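Local atomic coordinates of phosphoenolpyruvate-protein phosphotransferase (Acinetobacter sp., PDB entry 3CI6), a protein that probably transfers the phosphoryl group of phosphoenolpyruvate to a histidine of a partner protein, and is represented here by its GAF domain. Residues B[115-120]-B[133-138]; B[31-36]-B[43-48]. One frame throughout, in Å; residues are numbered along the deposited sequence. Where two conformers were deposited one is given.

Contact 1 (B[115-120]-B[133-138])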
# COMPACT_ATOMS: atom_id res chain seq x y z
N ASN B 115 -15.86 -3.76 22.97
CA ASN B 115 -15.37 -5.05 23.42
C ASN B 115 -14.67 -5.85 22.36
O ASN B 115 -14.31 -7.00 22.60
CB ASN B 115 -16.51 -5.86 24.01
CG ASN B 115 -16.98 -5.27 25.34
OD1 ASN B 115 -16.16 -4.89 26.17
ND2 ASN B 115 -18.27 -5.10 25.47
N SER B 116 -14.46 -5.27 21.17
CA SER B 116 -13.57 -5.87 20.18
C SER B 116 -12.54 -4.81 19.75
O SER B 116 -12.85 -3.63 19.66
CB SER B 116 -14.35 -6.37 18.97
OG SER B 116 -14.61 -5.30 18.08
N PHE B 117 -11.31 -5.26 19.52
CA PHE B 117 -10.21 -4.39 19.14
C PHE B 117 -9.39 -5.10 18.08
O PHE B 117 -8.94 -6.21 18.30
CB PHE B 117 -9.31 -4.13 20.35
CG PHE B 117 -8.09 -3.30 20.04
CD1 PHE B 117 -6.92 -3.91 19.65
CD2 PHE B 117 -8.10 -1.91 20.14
CE1 PHE B 117 -5.80 -3.18 19.39
CE2 PHE B 117 -6.96 -1.16 19.88
CZ PHE B 117 -5.82 -1.79 19.47
N LEU B 118 -9.17 -4.43 16.97
CA LEU B 118 -8.31 -4.92 15.92
C LEU B 118 -7.35 -3.80 15.55
O LEU B 118 -7.75 -2.80 14.96
CB LEU B 118 -9.14 -5.36 14.71
CG LEU B 118 -8.44 -5.66 13.40
CD1 LEU B 118 -7.27 -6.61 13.55
CD2 LEU B 118 -9.47 -6.23 12.38
N GLY B 119 -6.10 -3.94 15.97
CA GLY B 119 -5.07 -2.89 15.75
C GLY B 119 -4.03 -3.41 14.78
O GLY B 119 -3.58 -4.57 14.92
N VAL B 120 -3.66 -2.57 13.81
CA VAL B 120 -2.79 -2.96 12.73
C VAL B 120 -1.68 -1.91 12.63
O VAL B 120 -1.97 -0.71 12.58
CB VAL B 120 -3.56 -3.05 11.40
CG1 VAL B 120 -2.62 -3.52 10.32
CG2 VAL B 120 -4.75 -3.98 11.54
N VAL B 133 -6.90 1.37 14.03
CA VAL B 133 -7.71 0.68 15.01
C VAL B 133 -9.13 0.50 14.49
O VAL B 133 -9.75 1.46 14.05
CB VAL B 133 -7.74 1.49 16.30
CG1 VAL B 133 -8.72 0.89 17.26
CG2 VAL B 133 -6.31 1.60 16.91
N VAL B 134 -9.64 -0.72 14.54
CA VAL B 134 -11.03 -1.05 14.28
C VAL B 134 -11.63 -1.52 15.60
O VAL B 134 -11.05 -2.37 16.30
CB VAL B 134 -11.12 -2.11 13.17
CG1 VAL B 134 -12.45 -2.80 13.18
CG2 VAL B 134 -10.81 -1.50 11.80
N GLN B 135 -12.74 -0.93 15.99
CA GLN B 135 -13.41 -1.29 17.25
C GLN B 135 -14.89 -1.52 17.02
O GLN B 135 -15.49 -0.90 16.15
CB GLN B 135 -13.26 -0.20 18.30
CG GLN B 135 -11.83 -0.08 18.81
CD GLN B 135 -11.69 1.11 19.73
OE1 GLN B 135 -11.82 2.27 19.30
NE2 GLN B 135 -11.48 0.83 21.02
N ASN B 136 -15.47 -2.40 17.82
CA ASN B 136 -16.89 -2.64 17.80
C ASN B 136 -17.39 -2.77 19.23
O ASN B 136 -16.65 -3.17 20.14
CB ASN B 136 -17.20 -3.89 17.02
CG ASN B 136 -16.84 -3.73 15.60
OD1 ASN B 136 -17.66 -3.23 14.83
ND2 ASN B 136 -15.60 -4.10 15.25
N LYS B 137 -18.65 -2.42 19.41
CA LYS B 137 -19.24 -2.47 20.74
C LYS B 137 -19.22 -3.88 21.34
O LYS B 137 -18.76 -4.08 22.48
CB LYS B 137 -20.65 -1.89 20.67
CG LYS B 137 -20.64 -0.40 20.49
CD LYS B 137 -22.02 0.09 20.06
CE LYS B 137 -22.00 1.56 19.77
NZ LYS B 137 -23.41 2.04 19.61
N GLN B 138 -19.64 -4.84 20.57
CA GLN B 138 -19.67 -6.22 21.02
C GLN B 138 -18.41 -6.95 20.64
O GLN B 138 -17.74 -6.54 19.69
CB GLN B 138 -20.84 -6.91 20.34
CG GLN B 138 -22.18 -6.33 20.77
CD GLN B 138 -23.25 -6.43 19.70
OE1 GLN B 138 -22.96 -6.64 18.51
NE2 GLN B 138 -24.51 -6.28 20.13
O HOH W 1 -12.57 -4.90 16.35
O HOH W 2 -11.64 -1.78 21.80

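Contact 2 (B[31-36]-B[43-48])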
# COMPACT_ATOMS: atom_id res chain seq x y z
N ILE B 31 -10.44 9.22 3.82
CA ILE B 31 -10.96 8.21 2.90
C ILE B 31 -10.76 6.84 3.47
O ILE B 31 -11.67 6.01 3.47
CB ILE B 31 -10.24 8.30 1.54
CG1 ILE B 31 -10.69 9.55 0.81
CG2 ILE B 31 -10.57 7.11 0.68
CD1 ILE B 31 -9.66 10.01 -0.28
N MSE B 32 -9.56 6.57 3.98
CA MSE B 32 -9.31 5.22 4.48
C MSE B 32 -10.22 4.83 5.64
O MSE B 32 -10.81 3.75 5.63
CB MSE B 32 -7.87 5.01 4.89
CG MSE B 32 -7.57 3.55 5.17
SE MSE B 32 -5.73 3.37 5.58
CE MSE B 32 -5.70 4.57 7.16
N VAL B 33 -10.34 5.67 6.65
CA VAL B 33 -11.16 5.25 7.83
C VAL B 33 -12.62 5.06 7.46
O VAL B 33 -13.30 4.14 7.94
CB VAL B 33 -10.99 6.15 9.08
CG1 VAL B 33 -9.54 6.11 9.54
CG2 VAL B 33 -11.52 7.53 8.86
N ASN B 34 -13.16 5.92 6.61
CA ASN B 34 -14.57 5.84 6.26
C ASN B 34 -14.82 4.65 5.35
O ASN B 34 -15.80 3.93 5.51
CB ASN B 34 -15.01 7.15 5.64
CG ASN B 34 -15.27 8.19 6.69
OD1 ASN B 34 -16.32 8.15 7.36
ND2 ASN B 34 -14.30 9.07 6.93
N GLN B 35 -13.93 4.45 4.38
CA GLN B 35 -14.09 3.31 3.49
C GLN B 35 -13.87 1.95 4.15
O GLN B 35 -14.61 1.02 3.85
CB GLN B 35 -13.25 3.44 2.22
CG GLN B 35 -13.59 4.64 1.38
CD GLN B 35 -14.92 4.60 0.73
OE1 GLN B 35 -15.76 3.73 1.02
NE2 GLN B 35 -15.14 5.50 -0.22
N VAL B 36 -12.92 1.88 5.07
CA VAL B 36 -12.73 0.66 5.88
C VAL B 36 -14.01 0.39 6.69
O VAL B 36 -14.54 -0.73 6.71
CB VAL B 36 -11.52 0.72 6.79
CG1 VAL B 36 -11.56 -0.41 7.84
CG2 VAL B 36 -10.22 0.62 5.92
N ASP B 43 -18.20 -0.50 13.82
CA ASP B 43 -18.66 0.69 14.52
C ASP B 43 -17.67 1.83 14.42
O ASP B 43 -18.07 2.99 14.25
CB ASP B 43 -18.90 0.39 16.00
CG ASP B 43 -20.05 -0.55 16.22
OD1 ASP B 43 -21.06 -0.44 15.47
OD2 ASP B 43 -19.98 -1.38 17.17
N VAL B 44 -16.38 1.52 14.56
CA VAL B 44 -15.34 2.51 14.58
C VAL B 44 -14.11 2.11 13.81
O VAL B 44 -13.65 0.97 13.94
CB VAL B 44 -14.90 2.84 16.04
CG1 VAL B 44 -13.70 3.80 16.07
CG2 VAL B 44 -16.08 3.33 16.87
N CYS B 45 -13.59 3.01 12.99
CA CYS B 45 -12.26 2.85 12.42
C CYS B 45 -11.52 4.17 12.59
O CYS B 45 -12.02 5.20 12.16
CB CYS B 45 -12.35 2.49 10.98
SG CYS B 45 -10.68 2.29 10.20
N SER B 46 -10.36 4.11 13.22
CA SER B 46 -9.57 5.30 13.48
C SER B 46 -8.13 5.07 13.12
O SER B 46 -7.64 3.94 13.15
CB SER B 46 -9.61 5.65 14.96
OG SER B 46 -10.92 5.73 15.48
N ILE B 47 -7.42 6.16 12.87
CA ILE B 47 -5.99 6.07 12.62
C ILE B 47 -5.25 7.05 13.50
O ILE B 47 -5.64 8.23 13.64
CB ILE B 47 -5.64 6.26 11.14
CG1 ILE B 47 -4.15 6.02 10.89
CG2 ILE B 47 -6.09 7.62 10.65
CD1 ILE B 47 -3.68 4.71 11.28
N TYR B 48 -4.25 6.52 14.19
CA TYR B 48 -3.38 7.29 15.07
C TYR B 48 -2.03 7.34 14.40
O TYR B 48 -1.42 6.29 14.08
CB TYR B 48 -3.27 6.59 16.46
CG TYR B 48 -4.55 6.53 17.22
CD1 TYR B 48 -5.42 5.49 16.98
CD2 TYR B 48 -4.90 7.48 18.18
CE1 TYR B 48 -6.63 5.39 17.64
CE2 TYR B 48 -6.12 7.37 18.82
CZ TYR B 48 -6.96 6.32 18.54
OH TYR B 48 -8.22 6.17 19.16

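Contact 1 (B[115-120]-B[133-138])
Strands 116-120 and 133-136 run antiparallel, at 172°, as the two arms of a hairpin. Two hydrogen-bonded pairs carry the ladder. At Leu118 and Val134 it is tight: Val134 N gives its hydrogen to Leu118 O at 2.8 Å along a nearly straight line (170°), Leu118 N answers to Val134 O, and both donors lie in the plane of the carbonyl they meet. On the face of this pair Leu118 CB and Val134 CB meet at 4.1 Å, and Leu150 of helix 144-167 lies on Leu118. On the other face Phe117, with CG anti to its backbone N, swings its ring along the sheet so that CE2 comes 3.8 Å from Val133 CG1, the two side chains crossing obliquely. The same ring lies over Gly119, the partner of Val133, with Phe117 CE1 3.7 Å from Gly119 CA. Leu81 and Val85 of helix 80-88 also pack on that ring.

Toward Asn115 the ladder slackens and water enters. Ser116 N still bonds to Asn136 O, but the return bond from Asn136 N to Ser116 O is weak, at 3.4 Å. Ser116 OG, held between its own N and carbonyl carbon (chi1 82°), hydrogen-bonds to a water 2.7 Å away that donates onward to Val134 O. A second water donates to Ser116 O and accepts from Gln135 NE2, lying at the edge of the Phe117 ring. At the end, Asn115 N reaches Lys137 O from above the carbonyl plane, while the exposed Lys137 and Gln138 set out away from 115-120 beyond the end of strand 133-136. Together these pairs form an antiparallel beta hairpin ladder, looser at its Asn115 end, in the central sheet of the GAF domain.

Contact 2 (B[31-36]-B[43-48])
Helix 31-36 packs along one face of strand 44-48, roughly antiparallel to it, its axis 7.4 Å from that of the strand, and Cys45 is the strand residue most covered by the helix. Its small side chain, with SG anti to the backbone N (chi1 179°), slips between Val33 and Val36, three residues apart on the same side of the helix. There Cys45 SG meets Val36 CG1 at 3.7 Å and Val33 CB at 4.0 Å. Val33 is the bump coming the other way: it points at the strand, and its CB settles 3.4 Å from Cys45 O, close against the backbone. Val33 CG1, anti to the carbonyl carbon, reaches along the strand to Ile47 CG2 at 3.9 Å; the two branched side chains cross at about a right angle. Met32, a selenomethionine, starts out beside the strand, but its long chain bends at the end (chi3 60°) and brings CE to 4.3 Å from Ile47 CG1. Leu153 of helix 144-167 packs on both Met32 and Val36. With no hydrogen bond joining the two segments, buried aliphatic groups, one thiol sulphur and the Cys45 carbonyl make up the contact, so helix and strand are held by shape and burial rather than by directional bonds.

In the fold
Contacts 1 and 2 meet in the same antiparallel sheet, because strands 127-136 and 44-51 are neighbours in it: Val133 N bonds to Ser46 O, and Lys137 N to Asp43 OD2. Contact 2 is core throughout, joining helix 25-40 to a face of the sheet by apolar packing alone. Contact 1 lies within the sheet and is held chiefly by backbone hydrogen bonds, buried around Leu118 and Val134 but running out to exposed residues at Lys137 and Gln138. Val134 touches Cys45, and Leu150 of helix 144-167 is common to both contacts, also touching Val36, so the two share one apolar layer between sheet and helices of the GAF domain.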